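Long-range contacts in pyrrolysyl-tRNA synthetase (Desulfitobacterium hafniense, PDB 3DSQ), which probably charges its cognate tRNA with pyrrolysine at the expense of ATP, as a homodimeric class II aminoacyl-tRNA synthetase: residues M235-L240 against F247-G252; E229-A234 against V251-G256; F89-T94 against R151-G156. One frame throughout, in Å; residues are numbered along the deposited sequence.

Contact 1: M235-L240 against F247-G252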
loop_
_atom_site.group_PDB
_atom_site.type_symbol
_atom_site.label_atom_id
_atom_site.label_comp_id
_atom_site.label_asym_id
_atom_site.label_seq_id
_atom_site.Cartn_x
_atom_site.Cartn_y
_atom_site.Cartn_z
ATOM N N MET B 235 -0.953 19.965 -16.087
ATOM C CA MET B 235 -0.072 20.158 -17.228
ATOM C C MET B 235 1.097 21.111 -16.959
ATOM O O MET B 235 0.951 22.102 -16.250
ATOM C CB MET B 235 -0.937 20.707 -18.362
ATOM C CG MET B 235 -0.337 20.757 -19.737
ATOM S SD MET B 235 -1.583 21.436 -20.868
ATOM C CE MET B 235 -2.644 20.003 -21.105
ATOM N N GLY B 236 2.252 20.803 -17.539
ATOM C CA GLY B 236 3.418 21.656 -17.389
ATOM C C GLY B 236 3.840 22.213 -18.746
ATOM O O GLY B 236 3.508 21.625 -19.776
ATOM N N PRO B 237 4.584 23.332 -18.792
ATOM C CA PRO B 237 5.075 24.137 -17.669
ATOM C C PRO B 237 3.968 24.611 -16.741
ATOM O O PRO B 237 2.944 25.130 -17.183
ATOM C CB PRO B 237 5.785 25.298 -18.361
ATOM C CG PRO B 237 6.265 24.672 -19.645
ATOM C CD PRO B 237 5.052 23.892 -20.072
ATOM N N HIS B 238 4.200 24.423 -15.448
ATOM C CA HIS B 238 3.255 24.796 -14.401
ATOM C C HIS B 238 3.918 25.821 -13.481
ATOM O O HIS B 238 5.132 25.977 -13.495
ATOM C CB HIS B 238 2.872 23.532 -13.614
ATOM C CG HIS B 238 1.823 23.750 -12.567
ATOM N ND1 HIS B 238 2.045 24.505 -11.434
ATOM C CD2 HIS B 238 0.549 23.303 -12.478
ATOM C CE1 HIS B 238 0.951 24.513 -10.692
ATOM N NE2 HIS B 238 0.029 23.790 -11.302
ATOM N N PHE B 239 3.111 26.508 -12.683
ATOM C CA PHE B 239 3.589 27.520 -11.747
ATOM C C PHE B 239 4.566 26.966 -10.715
ATOM O O PHE B 239 5.514 27.644 -10.325
ATOM C CB PHE B 239 2.389 28.152 -11.039
ATOM C CG PHE B 239 2.755 29.038 -9.874
ATOM C CD1 PHE B 239 3.725 30.031 -10.008
ATOM C CD2 PHE B 239 2.097 28.903 -8.654
ATOM C CE1 PHE B 239 4.032 30.880 -8.941
ATOM C CE2 PHE B 239 2.397 29.749 -7.579
ATOM C CZ PHE B 239 3.364 30.739 -7.726
ATOM N N LEU B 240 4.337 25.729 -10.280
ATOM C CA LEU B 240 5.202 25.100 -9.286
ATOM C C LEU B 240 6.525 24.572 -9.854
ATOM O O LEU B 240 7.477 24.368 -9.107
ATOM C CB LEU B 240 4.463 23.945 -8.600
ATOM C CG LEU B 240 3.163 24.252 -7.856
ATOM C CD1 LEU B 240 2.533 22.945 -7.397
ATOM C CD2 LEU B 240 3.437 25.178 -6.671
ATOM N N PHE B 247 11.805 22.037 -15.943
ATOM C CA PHE B 247 11.639 22.962 -17.056
ATOM C C PHE B 247 11.306 22.307 -18.389
ATOM O O PHE B 247 11.581 22.856 -19.456
ATOM C CB PHE B 247 12.866 23.868 -17.194
ATOM C CG PHE B 247 12.802 25.092 -16.320
ATOM C CD1 PHE B 247 11.645 25.870 -16.278
ATOM C CD2 PHE B 247 13.894 25.480 -15.551
ATOM C CE1 PHE B 247 11.573 27.021 -15.482
ATOM C CE2 PHE B 247 13.834 26.635 -14.747
ATOM C CZ PHE B 247 12.670 27.404 -14.714
ATOM N N ASP B 248 10.708 21.125 -18.315
ATOM C CA ASP B 248 10.280 20.406 -19.503
ATOM C C ASP B 248 8.764 20.304 -19.415
ATOM O O ASP B 248 8.195 20.315 -18.319
ATOM C CB ASP B 248 10.878 18.997 -19.546
ATOM C CG ASP B 248 12.385 19.005 -19.702
ATOM O OD1 ASP B 248 12.882 19.676 -20.625
ATOM O OD2 ASP B 248 13.073 18.333 -18.911
ATOM N N PRO B 249 8.084 20.247 -20.570
ATOM C CA PRO B 249 6.626 20.137 -20.549
ATOM C C PRO B 249 6.304 18.775 -19.948
ATOM O O PRO B 249 7.141 17.877 -19.984
ATOM C CB PRO B 249 6.254 20.202 -22.026
ATOM C CG PRO B 249 7.340 21.041 -22.608
ATOM C CD PRO B 249 8.573 20.490 -21.937
ATOM N N TRP B 250 5.108 18.618 -19.392
ATOM C CA TRP B 250 4.724 17.333 -18.810
ATOM C C TRP B 250 3.225 17.229 -18.615
ATOM O O TRP B 250 2.505 18.218 -18.695
ATOM C CB TRP B 250 5.406 17.116 -17.449
ATOM C CG TRP B 250 5.088 18.190 -16.422
ATOM C CD1 TRP B 250 5.859 19.271 -16.102
ATOM C CD2 TRP B 250 3.915 18.281 -15.602
ATOM N NE1 TRP B 250 5.245 20.028 -15.132
ATOM C CE2 TRP B 250 4.048 19.445 -14.809
ATOM C CE3 TRP B 250 2.764 17.493 -15.459
ATOM C CZ2 TRP B 250 3.072 19.843 -13.884
ATOM C CZ3 TRP B 250 1.791 17.890 -14.536
ATOM C CH2 TRP B 250 1.957 19.058 -13.762
ATOM N N VAL B 251 2.763 16.012 -18.362
ATOM C CA VAL B 251 1.356 15.771 -18.102
ATOM C C VAL B 251 1.276 14.762 -16.979
ATOM O O VAL B 251 2.138 13.899 -16.841
ATOM C CB VAL B 251 0.606 15.216 -19.336
ATOM C CG1 VAL B 251 0.571 16.277 -20.439
ATOM C CG2 VAL B 251 1.264 13.932 -19.821
ATOM N N GLY B 252 0.241 14.893 -16.161
ATOM C CA GLY B 252 0.056 13.979 -15.058
ATOM C C GLY B 252 -1.425 13.843 -14.792
ATOM O O GLY B 252 -2.173 14.820 -14.859
#
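G236 lies against the indole of W250, and this pair is at the centre of the contact where antiparallel strands 228-236 and 250-256 run out into the loop that joins them. Among the hydrogen bonds, the firm one runs from G236 N to W250 O, 2.8 Å long and close to straight at 166°. Its return partner, W250 N to G236 O, is weak at 3.4 Å, and G236 O also receives R187 NH1 from helix 187-201. A second, softer set consists of CA-H...O contacts, M235 CA to W250 O and P249 CA to G236 O, each 3.5 Å.

The ring contact is a CH-pi interaction. G236 CA stands 3.5 Å from the centroid of the five-membered ring and only 17° off its normal, while G236 N rides over the centre of the indole and M235 C lies toward the rim of the same face. A chi1 of 59° sets CG between the backbone N and the carbonyl carbon, and from there the indole lies with one face over G236. Farther out, H238 CB meets CZ2 at 3.7 Å, and W250 NE1 is hydrogen-bonded to D241 OD1 in the connecting loop. An alanine in place of W250 would probably leave the backbone of G236 without its aromatic cover and D241 OD1 without this donor.

Apolar packing is slight: P237, which follows a cis peptide bond, brings CD to 4.3 Å from P249 CB. Beyond it, H238 ND1 accepts L240 N almost in the imidazole plane, which restrains the rotation of that ring. A CB on G236 would run into W250 NE1, implying that such close ring-to-backbone packing depends on the missing side chain.

Contact 2: E229-A234 against V251-G256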
loop_
_atom_site.group_PDB
_atom_site.type_symbol
_atom_site.label_atom_id
_atom_site.label_comp_id
_atom_site.label_asym_id
_atom_site.label_seq_id
_atom_site.Cartn_x
_atom_site.Cartn_y
_atom_site.Cartn_z
ATOM N N GLU B 229 -16.702 12.935 -10.781
ATOM C CA GLU B 229 -15.286 13.083 -11.105
ATOM C C GLU B 229 -14.554 11.776 -10.855
ATOM O O GLU B 229 -14.641 11.203 -9.767
ATOM C CB GLU B 229 -14.629 14.174 -10.258
ATOM C CG GLU B 229 -13.140 14.332 -10.560
ATOM C CD GLU B 229 -12.460 15.358 -9.676
ATOM O OE1 GLU B 229 -12.515 15.208 -8.436
ATOM O OE2 GLU B 229 -11.865 16.312 -10.221
ATOM N N LEU B 230 -13.825 11.315 -11.863
ATOM C CA LEU B 230 -13.069 10.078 -11.752
ATOM C C LEU B 230 -11.567 10.335 -11.673
ATOM O O LEU B 230 -10.806 9.474 -11.228
ATOM C CB LEU B 230 -13.377 9.170 -12.947
ATOM C CG LEU B 230 -14.644 8.309 -12.837
ATOM C CD1 LEU B 230 -15.817 9.136 -12.320
ATOM C CD2 LEU B 230 -14.957 7.711 -14.199
ATOM N N ALA B 231 -11.142 11.520 -12.100
ATOM C CA ALA B 231 -9.725 11.852 -12.089
ATOM C C ALA B 231 -9.444 13.292 -12.490
ATOM O O ALA B 231 -10.237 13.929 -13.186
ATOM C CB ALA B 231 -8.969 10.908 -13.018
ATOM N N SER B 232 -8.296 13.792 -12.046
ATOM C CA SER B 232 -7.872 15.149 -12.360
ATOM C C SER B 232 -6.446 15.148 -12.902
ATOM O O SER B 232 -5.538 14.602 -12.282
ATOM C CB SER B 232 -7.955 16.027 -11.116
ATOM O OG SER B 232 -9.293 16.113 -10.668
ATOM N N GLY B 233 -6.266 15.753 -14.072
ATOM C CA GLY B 233 -4.952 15.819 -14.685
ATOM C C GLY B 233 -4.441 17.246 -14.726
ATOM O O GLY B 233 -5.229 18.184 -14.808
ATOM N N ALA B 234 -3.125 17.412 -14.653
ATOM C CA ALA B 234 -2.519 18.739 -14.689
ATOM C C ALA B 234 -1.544 18.797 -15.861
ATOM O O ALA B 234 -1.307 17.790 -16.528
ATOM C CB ALA B 234 -1.807 19.041 -13.365
ATOM N N VAL B 251 2.763 16.012 -18.362
ATOM C CA VAL B 251 1.356 15.771 -18.102
ATOM C C VAL B 251 1.276 14.762 -16.979
ATOM O O VAL B 251 2.138 13.899 -16.841
ATOM C CB VAL B 251 0.606 15.216 -19.336
ATOM C CG1 VAL B 251 0.571 16.277 -20.439
ATOM C CG2 VAL B 251 1.264 13.932 -19.821
ATOM N N GLY B 252 0.241 14.893 -16.161
ATOM C CA GLY B 252 0.056 13.979 -15.058
ATOM C C GLY B 252 -1.425 13.843 -14.792
ATOM O O GLY B 252 -2.173 14.820 -14.859
ATOM N N LEU B 253 -1.850 12.626 -14.485
ATOM C CA LEU B 253 -3.250 12.363 -14.216
ATOM C C LEU B 253 -3.327 11.565 -12.926
ATOM O O LEU B 253 -2.578 10.603 -12.745
ATOM C CB LEU B 253 -3.850 11.565 -15.381
ATOM C CG LEU B 253 -5.365 11.399 -15.498
ATOM C CD1 LEU B 253 -6.043 12.752 -15.624
ATOM C CD2 LEU B 253 -5.676 10.537 -16.730
ATOM N N GLY B 254 -4.220 11.974 -12.029
ATOM C CA GLY B 254 -4.375 11.265 -10.774
ATOM C C GLY B 254 -5.773 10.727 -10.534
ATOM O O GLY B 254 -6.756 11.421 -10.768
ATOM N N PHE B 255 -5.856 9.489 -10.048
ATOM C CA PHE B 255 -7.138 8.845 -9.767
ATOM C C PHE B 255 -7.272 8.379 -8.314
ATOM O O PHE B 255 -6.294 7.998 -7.673
ATOM C CB PHE B 255 -7.338 7.589 -10.636
ATOM C CG PHE B 255 -7.236 7.819 -12.123
ATOM C CD1 PHE B 255 -6.034 8.205 -12.710
ATOM C CD2 PHE B 255 -8.330 7.559 -12.951
ATOM C CE1 PHE B 255 -5.917 8.319 -14.101
ATOM C CE2 PHE B 255 -8.223 7.671 -14.344
ATOM C CZ PHE B 255 -7.010 8.050 -14.915
ATOM N N GLY B 256 -8.501 8.399 -7.811
ATOM C CA GLY B 256 -8.781 7.880 -6.483
ATOM C C GLY B 256 -9.357 6.504 -6.791
ATOM O O GLY B 256 -10.428 6.423 -7.360
#
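F255 and A231 meet on the buried face of an antiparallel pair whose second strand, 251-256, begins class II motif 3, the strand followed by helix 257-265. Sequence and topology support this reading: the glycine-rich strand ends at G256, which occupies the N-cap position of that helix. The two segment axes approach to 4.6 Å with their directions 157° apart. Reciprocal bonds join S232 and G254, with S232 N to G254 O at 3.1 Å and G254 N to S232 O at 3.0 Å. A234 N then binds G252 O at 2.8 Å, whereas the reverse bond from G252 N is weak.

The phenylalanine can be traced outward. CB of F255 stands 4.0 Å from L230 O. CG, turned anti to the carbonyl carbon (chi1 -56°), comes next to A231 CB. CD2 makes the closest approach of the ring, 3.4 Å from A231 CB, and also nears L230 O, while CE2 remains beside the same methyl group. CD1, CE1 and CZ lie farther from A231 CB, so the methyl is displaced toward one rim. Even so, A231 CB is 16° off the normal through the ring centroid, which makes this a CH-pi contact over the face. V198, L175 and L260 also touch this side chain, placing it between the sheet and helices 187-201 and 257-265.

On its other side, strand 228-236 carries a classic beta bulge, L230 and A231 both facing V223. L230 itself packs on L260 and I263 of helix 257-265. G233 has no room for a side chain: a CB there would collide with L253 CD1, the methyl that already lies 3.4 Å from G233 N.

Contact 3: F89-T94 against R151-G156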
loop_
_atom_site.group_PDB
_atom_site.type_symbol
_atom_site.label_atom_id
_atom_site.label_comp_id
_atom_site.label_asym_id
_atom_site.label_seq_id
_atom_site.Cartn_x
_atom_site.Cartn_y
_atom_site.Cartn_z
ATOM N N PHE B 89 5.291 2.660 -19.039
ATOM C CA PHE B 89 5.384 3.424 -17.799
ATOM C C PHE B 89 6.148 2.664 -16.725
ATOM O O PHE B 89 5.903 1.483 -16.488
ATOM C CB PHE B 89 3.995 3.772 -17.255
ATOM C CG PHE B 89 3.298 4.854 -18.018
ATOM C CD1 PHE B 89 2.605 4.565 -19.188
ATOM C CD2 PHE B 89 3.335 6.166 -17.565
ATOM C CE1 PHE B 89 1.958 5.566 -19.892
ATOM C CE2 PHE B 89 2.691 7.182 -18.263
ATOM C CZ PHE B 89 1.998 6.882 -19.430
ATOM N N VAL B 90 7.078 3.355 -16.076
ATOM C CA VAL B 90 7.880 2.754 -15.017
ATOM C C VAL B 90 7.216 3.024 -13.673
ATOM O O VAL B 90 7.032 4.176 -13.293
ATOM C CB VAL B 90 9.289 3.354 -14.981
ATOM C CG1 VAL B 90 10.021 2.877 -13.721
ATOM C CG2 VAL B 90 10.054 2.956 -16.253
ATOM N N GLN B 91 6.873 1.959 -12.960
ATOM C CA GLN B 91 6.221 2.100 -11.663
ATOM C C GLN B 91 7.245 2.335 -10.552
ATOM O O GLN B 91 8.294 1.701 -10.527
ATOM C CB GLN B 91 5.398 0.845 -11.356
ATOM C CG GLN B 91 4.509 0.985 -10.139
ATOM C CD GLN B 91 3.609 -0.209 -9.935
ATOM O OE1 GLN B 91 3.762 -1.253 -10.602
ATOM N NE2 GLN B 91 2.658 -0.074 -9.007
ATOM N N VAL B 92 6.945 3.272 -9.653
ATOM C CA VAL B 92 7.838 3.554 -8.525
ATOM C C VAL B 92 7.071 3.483 -7.210
ATOM O O VAL B 92 5.851 3.593 -7.185
ATOM C CB VAL B 92 8.483 4.961 -8.629
ATOM C CG1 VAL B 92 9.263 5.075 -9.914
ATOM C CG2 VAL B 92 7.397 6.054 -8.538
ATOM N N VAL B 93 7.796 3.274 -6.119
ATOM C CA VAL B 93 7.197 3.214 -4.797
ATOM C C VAL B 93 8.057 4.080 -3.861
ATOM O O VAL B 93 9.224 3.774 -3.566
ATOM C CB VAL B 93 7.084 1.748 -4.296
ATOM C CG1 VAL B 93 8.449 1.089 -4.204
ATOM C CG2 VAL B 93 6.374 1.729 -2.964
ATOM N N THR B 94 7.448 5.156 -3.384
ATOM C CA THR B 94 8.127 6.146 -2.555
ATOM C C THR B 94 7.589 6.309 -1.123
ATOM O O THR B 94 6.517 5.802 -0.772
ATOM C CB THR B 94 8.093 7.523 -3.284
ATOM O OG1 THR B 94 6.742 7.962 -3.421
ATOM C CG2 THR B 94 8.699 7.412 -4.688
ATOM N N ARG B 151 8.338 8.314 -18.589
ATOM C CA ARG B 151 7.028 7.885 -18.112
ATOM C C ARG B 151 7.128 7.197 -16.758
ATOM O O ARG B 151 7.746 6.141 -16.628
ATOM C CB ARG B 151 6.378 6.948 -19.136
ATOM C CG ARG B 151 5.996 7.666 -20.407
ATOM C CD ARG B 151 5.172 6.805 -21.351
ATOM N NE ARG B 151 4.477 7.658 -22.312
ATOM C CZ ARG B 151 3.716 7.218 -23.308
ATOM N NH1 ARG B 151 3.536 5.915 -23.495
ATOM N NH2 ARG B 151 3.130 8.092 -24.114
ATOM N N ILE B 152 6.500 7.806 -15.757
ATOM C CA ILE B 152 6.529 7.286 -14.397
ATOM C C ILE B 152 5.156 7.325 -13.711
ATOM O O ILE B 152 4.356 8.221 -13.962
ATOM C CB ILE B 152 7.531 8.113 -13.561
ATOM C CG1 ILE B 152 8.953 7.834 -14.045
ATOM C CG2 ILE B 152 7.368 7.823 -12.087
ATOM C CD1 ILE B 152 9.474 6.479 -13.693
ATOM N N PHE B 153 4.880 6.349 -12.851
ATOM C CA PHE B 153 3.620 6.341 -12.120
ATOM C C PHE B 153 3.769 5.619 -10.799
ATOM O O PHE B 153 4.703 4.846 -10.615
ATOM C CB PHE B 153 2.491 5.680 -12.925
ATOM C CG PHE B 153 2.539 4.176 -12.936
ATOM C CD1 PHE B 153 3.398 3.498 -13.789
ATOM C CD2 PHE B 153 1.685 3.436 -12.114
ATOM C CE1 PHE B 153 3.407 2.105 -13.831
ATOM C CE2 PHE B 153 1.683 2.045 -12.146
ATOM C CZ PHE B 153 2.545 1.376 -13.006
ATOM N N GLU B 154 2.857 5.910 -9.874
ATOM C CA GLU B 154 2.836 5.261 -8.569
ATOM C C GLU B 154 1.389 5.070 -8.140
ATOM O O GLU B 154 0.521 5.889 -8.426
ATOM C CB GLU B 154 3.599 6.080 -7.497
ATOM C CG GLU B 154 3.618 5.383 -6.104
ATOM C CD GLU B 154 4.552 6.038 -5.069
ATOM O OE1 GLU B 154 4.667 5.499 -3.941
ATOM O OE2 GLU B 154 5.173 7.077 -5.377
ATOM N N ILE B 155 1.135 3.955 -7.476
ATOM C CA ILE B 155 -0.186 3.630 -6.964
ATOM C C ILE B 155 0.084 3.487 -5.475
ATOM O O ILE B 155 0.874 2.643 -5.079
ATOM C CB ILE B 155 -0.686 2.270 -7.484
ATOM C CG1 ILE B 155 -0.878 2.318 -9.008
ATOM C CG2 ILE B 155 -1.987 1.906 -6.777
ATOM C CD1 ILE B 155 -1.410 1.006 -9.612
ATOM N N GLY B 156 -0.536 4.312 -4.644
ATOM C CA GLY B 156 -0.252 4.176 -3.231
ATOM C C GLY B 156 -1.084 5.012 -2.287
ATOM O O GLY B 156 -1.698 6.006 -2.659
HETATM O O HOH W 1 3.502 1.983 -7.152
#
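Strand 90-91 pairs in parallel with 150-159, V90 against I152 and Q91 against F153, while the touching parts diverge by 51° end to end. The bonds are V90 N to R151 O (2.9 Å), F153 N to V90 O (3.1 Å) and V92 N to F153 O (2.9 Å). R151 lays its extended chain over one face of F89, with CD 3.8 Å from the ring centroid and the guanidinium 11° from the ring plane; its NE is salt-bridged to E179. Q91 sets CG over a face of F153 in a CH-pi contact, and its OE1 is hydrogen-bonded to H85 NE2. On the reverse face V90 CB presses tightly on I152 CD1 at 3.4 Å. The topology fits the strand of class II motif 1, after helix 72-85, set against the first strand of motif 2, and L64 and L74 of the second subunit pack on V90 and Q91. E154 grips T94 twice: OE1 takes T94 N at 2.9 Å from above the carboxylate plane, and OE2 receives T94 OG1 at 2.7 Å through its syn lone pair. OE1 is also salt-bridged to R128. One water accepts from Q91 NE2 and I155 N and donates to V92 O.

Overall arrangement
All three contacts belong to one mixed sheet, the core of the class II catalytic domain. Contacts 1 and 2 are successive lengths of the same strand pair: they share V251 and G252, their centres are 14 Å apart, and W250 CZ3 packs 3.7 Å from A234 O. Contact 3 pairs strand 90-91, outermost within this chain, with 150-159; its nearest atoms are about 7 Å from either other contact, and it alone reaches the second subunit. In class II synthetases motifs 2 and 3 line the ATP site, so contacts 2 and 3 probably frame it. G256 lies about 9 Å, residue to ion, from the sodium held by S163, Q164 and Q167, none of them in these contacts.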